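Local coordinates for microcin B17-processing protein McbC (Escherichia coli str. K-12 substr. MG1655, PDB 6GRH) that acts in the processing of the inactive microcin B17 precursor into the active peptide, as an FMN-binding oxidoreductase of the nitroreductase family, at residues E101-N106 with Q219-V224; N106-P111 with Y150-L155. All coordinates share one frame; numbering follows the deposited sequence.

Contact 1 of 2, residues E101-N106 with Q219-V224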
ATOM      1  N   GLU D 101     -22.125 -31.547  16.839  1.00 40.46           N
ATOM      2  CA  GLU D 101     -22.002 -31.019  18.208  1.00 40.90           C
ATOM      3  C   GLU D 101     -20.725 -31.465  18.915  1.00 40.87           C
ATOM      4  O   GLU D 101     -20.085 -30.671  19.583  1.00 40.77           O
ATOM      5  CB  GLU D 101     -23.212 -31.423  19.045  1.00 42.99           C
ATOM      6  CG  GLU D 101     -24.484 -30.675  18.675  1.00 43.21           C
ATOM      7  CD  GLU D 101     -25.728 -31.244  19.315  1.00 45.12           C
ATOM      8  OE1 GLU D 101     -25.605 -32.120  20.198  1.00 47.19           O
ATOM      9  OE2 GLU D 101     -26.836 -30.819  18.922  1.00 45.43           O
ATOM     10  N   LYS D 102     -20.368 -32.734  18.754  1.00 41.97           N
ATOM     11  CA  LYS D 102     -19.123 -33.282  19.276  1.00 42.40           C
ATOM     12  C   LYS D 102     -17.914 -32.566  18.698  1.00 40.46           C
ATOM     13  O   LYS D 102     -16.961 -32.268  19.426  1.00 39.33           O
ATOM     14  CB  LYS D 102     -18.977 -34.763  18.936  1.00 44.66           C
ATOM     15  CG  LYS D 102     -19.572 -35.720  19.916  1.00 47.62           C
ATOM     16  CD  LYS D 102     -19.043 -37.115  19.630  1.00 49.38           C
ATOM     17  CE  LYS D 102     -19.925 -38.186  20.232  1.00 52.22           C
ATOM     18  NZ  LYS D 102     -19.312 -39.517  19.952  1.00 54.06           N
ATOM     19  N   LEU D 103     -17.931 -32.330  17.390  1.00 39.52           N
ATOM     20  CA  LEU D 103     -16.828 -31.592  16.760  1.00 38.53           C
ATOM     21  C   LEU D 103     -16.658 -30.213  17.401  1.00 36.66           C
ATOM     22  O   LEU D 103     -15.561 -29.844  17.789  1.00 36.16           O
ATOM     23  CB  LEU D 103     -17.039 -31.446  15.251  1.00 38.34           C
ATOM     24  CG  LEU D 103     -15.976 -30.654  14.500  1.00 37.58           C
ATOM     25  CD1 LEU D 103     -14.623 -31.339  14.624  1.00 38.13           C
ATOM     26  CD2 LEU D 103     -16.392 -30.501  13.048  1.00 37.88           C
ATOM     27  N   LEU D 104     -17.766 -29.487  17.517  1.00 36.33           N
ATOM     28  CA  LEU D 104     -17.753 -28.089  17.904  1.00 35.56           C
ATOM     29  C   LEU D 104     -17.273 -27.893  19.344  1.00 35.14           C
ATOM     30  O   LEU D 104     -16.349 -27.112  19.583  1.00 34.17           O
ATOM     31  CB  LEU D 104     -19.139 -27.451  17.701  1.00 36.11           C
ATOM     32  CG  LEU D 104     -19.612 -27.315  16.241  1.00 36.00           C
ATOM     33  CD1 LEU D 104     -21.085 -26.954  16.204  1.00 36.55           C
ATOM     34  CD2 LEU D 104     -18.803 -26.298  15.458  1.00 35.46           C
ATOM     35  N   VAL D 105     -17.880 -28.619  20.285  1.00 36.15           N
ATOM     36  CA  VAL D 105     -17.535 -28.448  21.720  1.00 36.84           C
ATOM     37  C   VAL D 105     -16.099 -28.901  22.023  1.00 36.69           C
ATOM     38  O   VAL D 105     -15.378 -28.208  22.714  1.00 37.15           O
ATOM     39  CB  VAL D 105     -18.549 -29.091  22.692  1.00 37.93           C
ATOM     40  CG1 VAL D 105     -19.938 -28.510  22.464  1.00 38.08           C
ATOM     41  CG2 VAL D 105     -18.542 -30.615  22.619  1.00 38.56           C
ATOM     42  N   ASN D 106     -15.655 -30.002  21.419  1.00 36.86           N
ATOM     43  CA  ASN D 106     -14.273 -30.456  21.623  1.00 36.53           C
ATOM     44  C   ASN D 106     -13.209 -29.572  20.970  1.00 35.43           C
ATOM     45  O   ASN D 106     -12.186 -29.299  21.591  1.00 35.36           O
ATOM     46  CB  ASN D 106     -14.122 -31.906  21.176  1.00 36.89           C
ATOM     47  CG  ASN D 106     -14.792 -32.862  22.134  1.00 38.19           C
ATOM     48  OD1 ASN D 106     -14.249 -33.155  23.216  1.00 38.47           O
ATOM     49  ND2 ASN D 106     -15.997 -33.322  21.775  1.00 37.94           N
ATOM     50  N   GLN D 219      -6.907 -26.504  13.268  1.00 29.08           N
ATOM     51  CA  GLN D 219      -6.056 -27.622  13.649  1.00 29.95           C
ATOM     52  C   GLN D 219      -6.707 -28.460  14.749  1.00 30.73           C
ATOM     53  O   GLN D 219      -6.681 -29.678  14.681  1.00 31.17           O
ATOM     54  CB  GLN D 219      -4.669 -27.140  14.089  1.00 30.20           C
ATOM     55  CG  GLN D 219      -3.665 -28.255  14.385  1.00 31.44           C
ATOM     56  CD  GLN D 219      -3.384 -29.206  13.217  1.00 32.29           C
ATOM     57  OE1 GLN D 219      -3.665 -28.897  12.046  1.00 31.73           O
ATOM     58  NE2 GLN D 219      -2.824 -30.393  13.543  1.00 32.60           N
ATOM     59  N   ASN D 220      -7.296 -27.811  15.745  1.00 30.84           N
ATOM     60  CA  ASN D 220      -8.119 -28.513  16.743  1.00 32.16           C
ATOM     61  C   ASN D 220      -9.237 -29.320  16.084  1.00 32.61           C
ATOM     62  O   ASN D 220      -9.540 -30.450  16.509  1.00 33.96           O
ATOM     63  CB  ASN D 220      -8.746 -27.537  17.747  1.00 32.60           C
ATOM     64  CG  ASN D 220      -7.864 -27.276  18.937  1.00 33.29           C
ATOM     65  OD1 ASN D 220      -6.700 -27.658  18.946  1.00 33.87           O
ATOM     66  ND2 ASN D 220      -8.420 -26.595  19.955  1.00 33.78           N
ATOM     67  N   ALA D 221      -9.856 -28.724  15.077  1.00 31.46           N
ATOM     68  CA  ALA D 221     -10.906 -29.385  14.320  1.00 32.21           C
ATOM     69  C   ALA D 221     -10.393 -30.597  13.526  1.00 32.46           C
ATOM     70  O   ALA D 221     -11.055 -31.617  13.506  1.00 33.36           O
ATOM     71  CB  ALA D 221     -11.632 -28.402  13.426  1.00 31.74           C
ATOM     72  N   VAL D 222      -9.216 -30.491  12.916  1.00 32.26           N
ATOM     73  CA  VAL D 222      -8.525 -31.641  12.275  1.00 32.87           C
ATOM     74  C   VAL D 222      -8.342 -32.787  13.259  1.00 34.53           C
ATOM     75  O   VAL D 222      -8.680 -33.947  12.965  1.00 36.53           O
ATOM     76  CB  VAL D 222      -7.142 -31.249  11.689  1.00 32.07           C
ATOM     77  CG1 VAL D 222      -6.339 -32.472  11.255  1.00 32.68           C
ATOM     78  CG2 VAL D 222      -7.300 -30.290  10.508  1.00 31.28           C
ATOM     79  N   LEU D 223      -7.806 -32.455  14.426  1.00 34.94           N
ATOM     80  CA  LEU D 223      -7.497 -33.446  15.445  1.00 35.60           C
ATOM     81  C   LEU D 223      -8.776 -34.065  16.031  1.00 36.04           C
ATOM     82  O   LEU D 223      -8.856 -35.267  16.167  1.00 36.86           O
ATOM     83  CB  LEU D 223      -6.604 -32.851  16.531  1.00 35.45           C
ATOM     84  CG  LEU D 223      -5.228 -32.354  16.070  1.00 35.28           C
ATOM     85  CD1 LEU D 223      -4.535 -31.618  17.216  1.00 35.24           C
ATOM     86  CD2 LEU D 223      -4.368 -33.482  15.515  1.00 36.29           C
ATOM     87  N   VAL D 224      -9.784 -33.248  16.317  1.00 35.39           N
ATOM     88  CA  VAL D 224     -11.046 -33.755  16.852  1.00 36.22           C
ATOM     89  C   VAL D 224     -11.754 -34.624  15.791  1.00 37.07           C
ATOM     90  O   VAL D 224     -12.229 -35.724  16.103  1.00 38.23           O
ATOM     91  CB  VAL D 224     -11.936 -32.598  17.375  1.00 35.63           C
ATOM     92  CG1 VAL D 224     -13.334 -33.077  17.741  1.00 36.57           C
ATOM     93  CG2 VAL D 224     -11.275 -31.922  18.590  1.00 35.23           C
TER
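V224 reaches across from helix 204-227 and sets its two methyls against helix 97-108, where L103 and N106, three residues apart on one side of the helix, receive it. CG1 lies anti to the backbone N (chi1 171°) and meets both partners, 3.7 Å from N106 CB and 3.8 Å from L103 CD1. CG2 also rests on N106 CB and comes near the carbonyl carbon of that residue. The side chains of L103 and V224 cross obliquely, and CD1 of L103 does the touching: besides V224 it lies 3.7 Å from the backbone oxygen A221 O and, more loosely, beside A221 CB, one turn back on the same helix. The axes of the short segments approach to 9.4 Å at 133° between their N-to-C directions. Both helices belong to the α+β nitroreductase fold and lie against its antiparallel sheet; L103 and A221 both touch F262 of strand 254-263. Of the N106 side chain it is CB that meets V224; the amide turns instead to its own helix, where ND2 donates to K102 O at 2.7 Å with an N-H...O angle of 168°, the acceptor lying in the amide plane; K102 O also accepts from N106 N. OD1 of N106 accepts from S79 OG and F78 N of the second subunit, which further fixes the amide's rotation.

Contact 2 of 2, residues N106-P111 with Y150-L155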
ATOM      1  N   ASN D 106     -15.655 -30.002  21.419  1.00 36.86           N
ATOM      2  CA  ASN D 106     -14.273 -30.456  21.623  1.00 36.53           C
ATOM      3  C   ASN D 106     -13.209 -29.572  20.970  1.00 35.43           C
ATOM      4  O   ASN D 106     -12.186 -29.299  21.591  1.00 35.36           O
ATOM      5  CB  ASN D 106     -14.122 -31.906  21.176  1.00 36.89           C
ATOM      6  CG  ASN D 106     -14.792 -32.862  22.134  1.00 38.19           C
ATOM      7  OD1 ASN D 106     -14.249 -33.155  23.216  1.00 38.47           O
ATOM      8  ND2 ASN D 106     -15.997 -33.322  21.775  1.00 37.94           N
ATOM      9  N   ALA D 107     -13.452 -29.110  19.736  1.00 34.65           N
ATOM     10  CA  ALA D 107     -12.497 -28.250  19.041  1.00 32.93           C
ATOM     11  C   ALA D 107     -12.380 -26.850  19.613  1.00 32.30           C
ATOM     12  O   ALA D 107     -11.288 -26.292  19.590  1.00 31.15           O
ATOM     13  CB  ALA D 107     -12.816 -28.156  17.545  1.00 32.40           C
ATOM     14  N   PHE D 108     -13.491 -26.277  20.084  1.00 32.73           N
ATOM     15  CA  PHE D 108     -13.564 -24.820  20.342  1.00 32.48           C
ATOM     16  C   PHE D 108     -13.974 -24.397  21.761  1.00 33.68           C
ATOM     17  O   PHE D 108     -13.893 -23.199  22.094  1.00 33.14           O
ATOM     18  CB  PHE D 108     -14.518 -24.152  19.331  1.00 31.72           C
ATOM     19  CG  PHE D 108     -14.262 -24.534  17.908  1.00 31.00           C
ATOM     20  CD1 PHE D 108     -12.987 -24.404  17.351  1.00 30.49           C
ATOM     21  CD2 PHE D 108     -15.285 -25.014  17.104  1.00 31.58           C
ATOM     22  CE1 PHE D 108     -12.739 -24.776  16.041  1.00 30.35           C
ATOM     23  CE2 PHE D 108     -15.040 -25.370  15.787  1.00 30.68           C
ATOM     24  CZ  PHE D 108     -13.777 -25.252  15.250  1.00 29.82           C
ATOM     25  N   SER D 109     -14.407 -25.350  22.587  1.00 35.09           N
ATOM     26  CA  SER D 109     -14.978 -25.031  23.896  1.00 36.11           C
ATOM     27  C   SER D 109     -14.317 -25.824  25.010  1.00 37.54           C
ATOM     28  O   SER D 109     -13.746 -26.910  24.798  1.00 37.63           O
ATOM     29  CB  SER D 109     -16.489 -25.290  23.900  1.00 36.28           C
ATOM     30  OG  SER D 109     -17.153 -24.473  22.948  1.00 35.47           O
ATOM     31  N   SER D 110     -14.426 -25.269  26.211  1.00 38.71           N
ATOM     32  CA  SER D 110     -13.971 -25.938  27.418  1.00 40.21           C
ATOM     33  C   SER D 110     -14.922 -27.084  27.757  1.00 41.62           C
ATOM     34  O   SER D 110     -16.135 -26.986  27.510  1.00 41.74           O
ATOM     35  CB  SER D 110     -13.912 -24.944  28.589  1.00 40.71           C
ATOM     36  OG  SER D 110     -13.789 -25.603  29.827  1.00 42.48           O
ATOM     37  N   PRO D 111     -14.391 -28.169  28.337  1.00 43.33           N
ATOM     38  CA  PRO D 111     -15.292 -29.206  28.856  1.00 45.36           C
ATOM     39  C   PRO D 111     -16.206 -28.715  29.982  1.00 46.94           C
ATOM     40  O   PRO D 111     -17.275 -29.284  30.188  1.00 48.47           O
ATOM     41  CB  PRO D 111     -14.347 -30.304  29.367  1.00 46.20           C
ATOM     42  CG  PRO D 111     -13.004 -29.696  29.436  1.00 45.40           C
ATOM     43  CD  PRO D 111     -12.971 -28.514  28.518  1.00 43.34           C
ATOM     44  N   TYR D 150     -25.196 -21.377  10.588  1.00 30.39           N
ATOM     45  CA  TYR D 150     -25.279 -21.082  12.008  1.00 30.71           C
ATOM     46  C   TYR D 150     -23.968 -20.452  12.413  1.00 30.40           C
ATOM     47  O   TYR D 150     -22.967 -20.611  11.718  1.00 29.63           O
ATOM     48  CB  TYR D 150     -25.481 -22.367  12.832  1.00 31.56           C
ATOM     49  CG  TYR D 150     -26.771 -23.103  12.587  1.00 32.75           C
ATOM     50  CD1 TYR D 150     -26.872 -24.082  11.587  1.00 33.00           C
ATOM     51  CD2 TYR D 150     -27.887 -22.852  13.366  1.00 33.40           C
ATOM     52  CE1 TYR D 150     -28.048 -24.767  11.370  1.00 34.11           C
ATOM     53  CE2 TYR D 150     -29.079 -23.533  13.146  1.00 34.48           C
ATOM     54  CZ  TYR D 150     -29.153 -24.487  12.154  1.00 34.82           C
ATOM     55  OH  TYR D 150     -30.340 -25.137  11.941  1.00 35.74           O
ATOM     56  N   HIS D 151     -23.974 -19.739  13.539  1.00 30.75           N
ATOM     57  CA  HIS D 151     -22.771 -19.197  14.122  1.00 30.65           C
ATOM     58  C   HIS D 151     -22.559 -19.912  15.458  1.00 32.05           C
ATOM     59  O   HIS D 151     -23.463 -19.930  16.278  1.00 32.48           O
ATOM     60  CB  HIS D 151     -22.973 -17.698  14.264  1.00 31.17           C
ATOM     61  CG  HIS D 151     -21.925 -16.993  15.057  1.00 31.42           C
ATOM     62  ND1 HIS D 151     -22.237 -16.041  15.997  1.00 32.23           N
ATOM     63  CD2 HIS D 151     -20.578 -17.086  15.043  1.00 31.99           C
ATOM     64  CE1 HIS D 151     -21.123 -15.567  16.531  1.00 32.89           C
ATOM     65  NE2 HIS D 151     -20.099 -16.176  15.958  1.00 32.72           N
ATOM     66  N   TYR D 152     -21.391 -20.540  15.658  1.00 32.02           N
ATOM     67  CA  TYR D 152     -21.096 -21.212  16.915  1.00 32.95           C
ATOM     68  C   TYR D 152     -20.597 -20.216  17.957  1.00 32.90           C
ATOM     69  O   TYR D 152     -19.659 -19.475  17.685  1.00 32.23           O
ATOM     70  CB  TYR D 152     -20.064 -22.341  16.743  1.00 32.92           C
ATOM     71  CG  TYR D 152     -19.831 -23.103  18.040  1.00 33.87           C
ATOM     72  CD1 TYR D 152     -20.884 -23.710  18.699  1.00 35.41           C
ATOM     73  CD2 TYR D 152     -18.569 -23.186  18.619  1.00 33.82           C
ATOM     74  CE1 TYR D 152     -20.704 -24.403  19.880  1.00 36.57           C
ATOM     75  CE2 TYR D 152     -18.371 -23.881  19.811  1.00 34.92           C
ATOM     76  CZ  TYR D 152     -19.438 -24.491  20.442  1.00 36.18           C
ATOM     77  OH  TYR D 152     -19.284 -25.176  21.631  1.00 36.82           O
ATOM     78  N   LEU D 153     -21.232 -20.224  19.136  1.00 33.94           N
ATOM     79  CA  LEU D 153     -20.846 -19.388  20.276  1.00 34.51           C
ATOM     80  C   LEU D 153     -20.067 -20.285  21.227  1.00 35.44           C
ATOM     81  O   LEU D 153     -20.667 -21.086  21.954  1.00 36.55           O
ATOM     82  CB  LEU D 153     -22.078 -18.776  20.953  1.00 35.40           C
ATOM     83  CG  LEU D 153     -23.006 -17.916  20.093  1.00 35.88           C
ATOM     84  CD1 LEU D 153     -24.253 -17.521  20.873  1.00 37.49           C
ATOM     85  CD2 LEU D 153     -22.282 -16.667  19.583  1.00 35.58           C
ATOM     86  N   PRO D 154     -18.722 -20.174  21.233  1.00 35.24           N
ATOM     87  CA  PRO D 154     -17.916 -21.160  21.970  1.00 35.85           C
ATOM     88  C   PRO D 154     -17.974 -21.110  23.500  1.00 36.28           C
ATOM     89  O   PRO D 154     -17.659 -22.114  24.143  1.00 37.08           O
ATOM     90  CB  PRO D 154     -16.489 -20.884  21.496  1.00 35.31           C
ATOM     91  CG  PRO D 154     -16.601 -19.844  20.426  1.00 35.10           C
ATOM     92  CD  PRO D 154     -17.872 -19.106  20.679  1.00 34.77           C
ATOM     93  N   LEU D 155     -18.355 -19.968  24.071  1.00 36.30           N
ATOM     94  CA  LEU D 155     -18.461 -19.829  25.517  1.00 37.45           C
ATOM     95  C   LEU D 155     -19.854 -20.223  25.978  1.00 37.93           C
ATOM     96  O   LEU D 155     -19.973 -20.938  26.950  1.00 38.05           O
ATOM     97  CB  LEU D 155     -18.101 -18.404  25.957  1.00 37.40           C
ATOM     98  CG  LEU D 155     -16.690 -17.971  25.548  1.00 37.28           C
ATOM     99  CD1 LEU D 155     -16.356 -16.594  26.114  1.00 37.28           C
ATOM    100  CD2 LEU D 155     -15.666 -18.999  25.996  1.00 37.84           C
TER
HETATM  101  O   HOH W   1     -15.795 -22.663  26.327  1.00 39.23           O
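S109 and P154 bring their backbones together, CA to CA 5.2 Å, where helix 97-108 has just ended and strand 149-153 has just run out, S109 being the first residue to leave helical angles. The contact thus ties a helix C-terminus of the nitroreductase fold to the end of a strand in its antiparallel sheet. S109 OG is the hub: anti to its own carbonyl carbon (chi1 -61°), it stands between Y152 OH and P154 O. It accepts a hydrogen bond from Y152 OH at 2.6 Å and donates one to P154 O at 2.7 Å, the latter lying in the carbonyl plane on a lone pair. The two bonds run in series from phenol to hydroxyl to carbonyl, with the serine proton directed to P154 O. Y152 extends its ring with CG anti to the backbone N (chi1 -176°) and presents an edge to residues 106-111: OG of S109 and CB of F108 both lie near the ring plane, the latter 3.9 Å from Y152 CE2. P154 N sits above one face of the same ring, offset toward the rim. F108 CD2 comes near Y152 CD2 at a slant, while A107 CB lies over the centre of one face of the phenyl ring. On the proline side, P154 CB packs 3.5 Å from F108 O, a buried carbonyl oxygen with no hydrogen-bond partner in the model. The Y152 side chain is also touched by L104 and V105 of the helix and by L159 of strand 158-163. A water accepts from S110 N at 2.9 Å and lies at a like distance from P154 O, to which it can donate.

Overall arrangement
Both contacts are buried and both use helix 97-108; N106 belongs to both ranges but meets its partner segment in contact 1 alone. Contact 1 joins the helix to helix 204-227 over the sheet, mainly through the aliphatic side chains of L103 and V224, and the amide of N106 bonds within its helix and to the second subunit. Contact 2, at the C-terminal end, joins the helix to strand 149-153 and the residue after it through hydroxyls, a carbonyl and a water, supplemented by aromatic packing. The centres of contacts 1 and 2 lie about 9 Å apart. N220 ND2 probably bonds A107 O at 2.9 Å, V224 CG2 packs near A107 N, and V105 CG1 approaches Y152 OH. The second subunit touches both.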